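Local coordinates for protein GH127 beta-L-arabinofuranoside (Geobacillus stearothermophilus, PDB 4QK0) that probably hydrolyses beta-L-arabinofuranosides, releasing L-arabinose, as a glycoside hydrolase of family GH127, at residues Thr468-Val473 with Glu525-Phe530. Numbering follows the deposited sequence.
Sequences TVRLTV and EVKLYF
E525, near the start of its strand, has CG anti to the backbone N (chi1 -164°) and an extended chain, carrying the carboxylate obliquely across R470, bent at chi3. The salt bridge is loose, OE2 of E525 lying 3.5 Å from NE of R470, and the aliphatic CG and CD of R470 pack against the same carboxylate. An alanine in place of E525 would probably cost R470 this counter-charge and packing surface. V526 turns to the buried face, its CB 4.0 Å from CB of L471, while its backbone exchanges two hydrogen bonds with L471, both 2.8 Å between N and O. K527 returns to the face of E525; bent at chi3 and chi4, it brings NZ within 3.6 Å of CG2 of T468 and, probably unfavourably, 4.5 Å from NH2 of R470. L528 repeats the pattern of V526: two nearly straight backbone bonds to V469, and CB against CB. Y529 sets CD1 3.7 Å from OG1 of T468, and F530 meets Y441. These neighbouring strands of the middle domain's antiparallel sheet alternate side chains between a polar outer face and an apolar inner one packed on strand 479-486 of a second sheet, as in a beta-sandwich.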
loop_
_atom_site.group_PDB
_atom_site.type_symbol
_atom_site.label_atom_id
_atom_site.label_comp_id
_atom_site.label_asym_id
_atom_site.label_seq_id
_atom_site.Cartn_x
_atom_site.Cartn_y
_atom_site.Cartn_z
ATOM N N THR A 468 -7.483 28.595 -29.438
ATOM C CA THR A 468 -8.102 29.205 -30.618
ATOM C C THR A 468 -8.321 28.133 -31.686
ATOM O O THR A 468 -7.403 27.383 -32.074
ATOM C CB THR A 468 -7.256 30.361 -31.162
ATOM O OG1 THR A 468 -7.281 31.450 -30.206
ATOM C CG2 THR A 468 -7.829 30.871 -32.482
ATOM N N VAL A 469 -9.580 28.023 -32.106
ATOM C CA VAL A 469 -9.979 27.072 -33.137
ATOM C C VAL A 469 -10.714 27.775 -34.272
ATOM O O VAL A 469 -11.650 28.563 -34.048
ATOM C CB VAL A 469 -10.926 25.987 -32.588
ATOM C CG1 VAL A 469 -11.219 24.969 -33.657
ATOM C CG2 VAL A 469 -10.324 25.294 -31.363
ATOM N N ARG A 470 -10.286 27.481 -35.491
ATOM C CA ARG A 470 -10.916 28.035 -36.692
ATOM C C ARG A 470 -11.592 26.907 -37.477
ATOM O O ARG A 470 -10.944 25.967 -37.905
ATOM C CB ARG A 470 -9.831 28.704 -37.521
ATOM C CG ARG A 470 -10.418 29.517 -38.634
ATOM C CD ARG A 470 -9.377 29.912 -39.728
ATOM N NE ARG A 470 -8.899 31.249 -39.420
ATOM C CZ ARG A 470 -7.792 31.803 -39.914
ATOM N NH1 ARG A 470 -7.004 31.161 -40.778
ATOM N NH2 ARG A 470 -7.478 33.031 -39.528
ATOM N N LEU A 471 -12.913 26.983 -37.578
ATOM C CA LEU A 471 -13.723 26.021 -38.340
ATOM C C LEU A 471 -14.242 26.672 -39.612
ATOM O O LEU A 471 -14.910 27.697 -39.562
ATOM C CB LEU A 471 -14.960 25.598 -37.563
ATOM C CG LEU A 471 -14.763 24.802 -36.311
ATOM C CD1 LEU A 471 -16.066 24.718 -35.551
ATOM C CD2 LEU A 471 -14.338 23.408 -36.667
ATOM N N THR A 472 -13.924 26.066 -40.726
ATOM C CA THR A 472 -14.427 26.490 -42.008
ATOM C C THR A 472 -15.478 25.497 -42.439
ATOM O O THR A 472 -15.259 24.290 -42.431
ATOM C CB THR A 472 -13.321 26.576 -43.059
ATOM O OG1 THR A 472 -12.289 27.416 -42.551
ATOM C CG2 THR A 472 -13.859 27.224 -44.325
ATOM N N VAL A 473 -16.659 26.024 -42.717
ATOM C CA VAL A 473 -17.798 25.209 -43.042
ATOM C C VAL A 473 -18.140 25.460 -44.493
ATOM O O VAL A 473 -18.565 26.565 -44.843
ATOM C CB VAL A 473 -19.011 25.556 -42.136
ATOM C CG1 VAL A 473 -20.207 24.670 -42.477
ATOM C CG2 VAL A 473 -18.640 25.381 -40.661
ATOM N N GLU A 525 -16.963 30.863 -41.739
ATOM C CA GLU A 525 -15.905 30.665 -40.753
ATOM C C GLU A 525 -16.390 30.901 -39.316
ATOM O O GLU A 525 -16.970 31.939 -38.992
ATOM C CB GLU A 525 -14.754 31.583 -41.050
ATOM C CG GLU A 525 -13.511 31.146 -40.317
ATOM C CD GLU A 525 -12.336 32.071 -40.589
ATOM O OE1 GLU A 525 -11.777 31.977 -41.687
ATOM O OE2 GLU A 525 -11.972 32.876 -39.701
ATOM N N VAL A 526 -16.208 29.886 -38.485
ATOM C CA VAL A 526 -16.509 29.959 -37.063
ATOM C C VAL A 526 -15.176 29.981 -36.336
ATOM O O VAL A 526 -14.351 29.100 -36.554
ATOM C CB VAL A 526 -17.301 28.739 -36.590
ATOM C CG1 VAL A 526 -17.633 28.844 -35.100
ATOM C CG2 VAL A 526 -18.580 28.573 -37.390
ATOM N N LYS A 527 -14.976 31.015 -35.512
ATOM C CA LYS A 527 -13.819 31.100 -34.621
ATOM C C LYS A 527 -14.217 30.876 -33.177
ATOM O O LYS A 527 -15.135 31.543 -32.644
ATOM C CB LYS A 527 -12.956 32.375 -34.732
ATOM C CG LYS A 527 -11.850 32.152 -35.742
ATOM C CD LYS A 527 -11.113 33.415 -36.129
ATOM C CE LYS A 527 -10.115 33.810 -35.055
ATOM N NZ LYS A 527 -8.837 33.069 -35.195
ATOM N N LEU A 528 -13.529 29.910 -32.567
ATOM C CA LEU A 528 -13.720 29.587 -31.156
ATOM C C LEU A 528 -12.498 29.997 -30.397
ATOM O O LEU A 528 -11.388 29.758 -30.847
ATOM C CB LEU A 528 -13.904 28.112 -30.968
ATOM C CG LEU A 528 -14.989 27.402 -31.766
ATOM C CD1 LEU A 528 -14.974 25.914 -31.490
ATOM C CD2 LEU A 528 -16.315 27.950 -31.346
ATOM N N TYR A 529 -12.710 30.621 -29.241
ATOM C CA TYR A 529 -11.614 31.008 -28.363
ATOM C C TYR A 529 -11.906 30.496 -26.951
ATOM O O TYR A 529 -12.911 30.878 -26.331
ATOM C CB TYR A 529 -11.412 32.518 -28.345
ATOM C CG TYR A 529 -10.451 32.950 -27.246
ATOM C CD1 TYR A 529 -9.151 32.435 -27.198
ATOM C CD2 TYR A 529 -10.849 33.856 -26.241
ATOM C CE1 TYR A 529 -8.279 32.820 -26.191
ATOM C CE2 TYR A 529 -9.982 34.240 -25.233
ATOM C CZ TYR A 529 -8.700 33.716 -25.216
ATOM O OH TYR A 529 -7.837 34.068 -24.212
ATOM N N PHE A 530 -11.062 29.556 -26.510
ATOM C CA PHE A 530 -11.147 28.967 -25.190
ATOM C C PHE A 530 -9.923 29.458 -24.417
ATOM O O PHE A 530 -8.826 28.956 -24.634
ATOM C CB PHE A 530 -11.113 27.442 -25.272
ATOM C CG PHE A 530 -12.226 26.842 -26.104
ATOM C CD1 PHE A 530 -13.574 27.093 -25.798
ATOM C CD2 PHE A 530 -11.945 25.972 -27.135
ATOM C CE1 PHE A 530 -14.601 26.530 -26.540
ATOM C CE2 PHE A 530 -12.973 25.411 -27.888
ATOM C CZ PHE A 530 -14.310 25.691 -27.584
#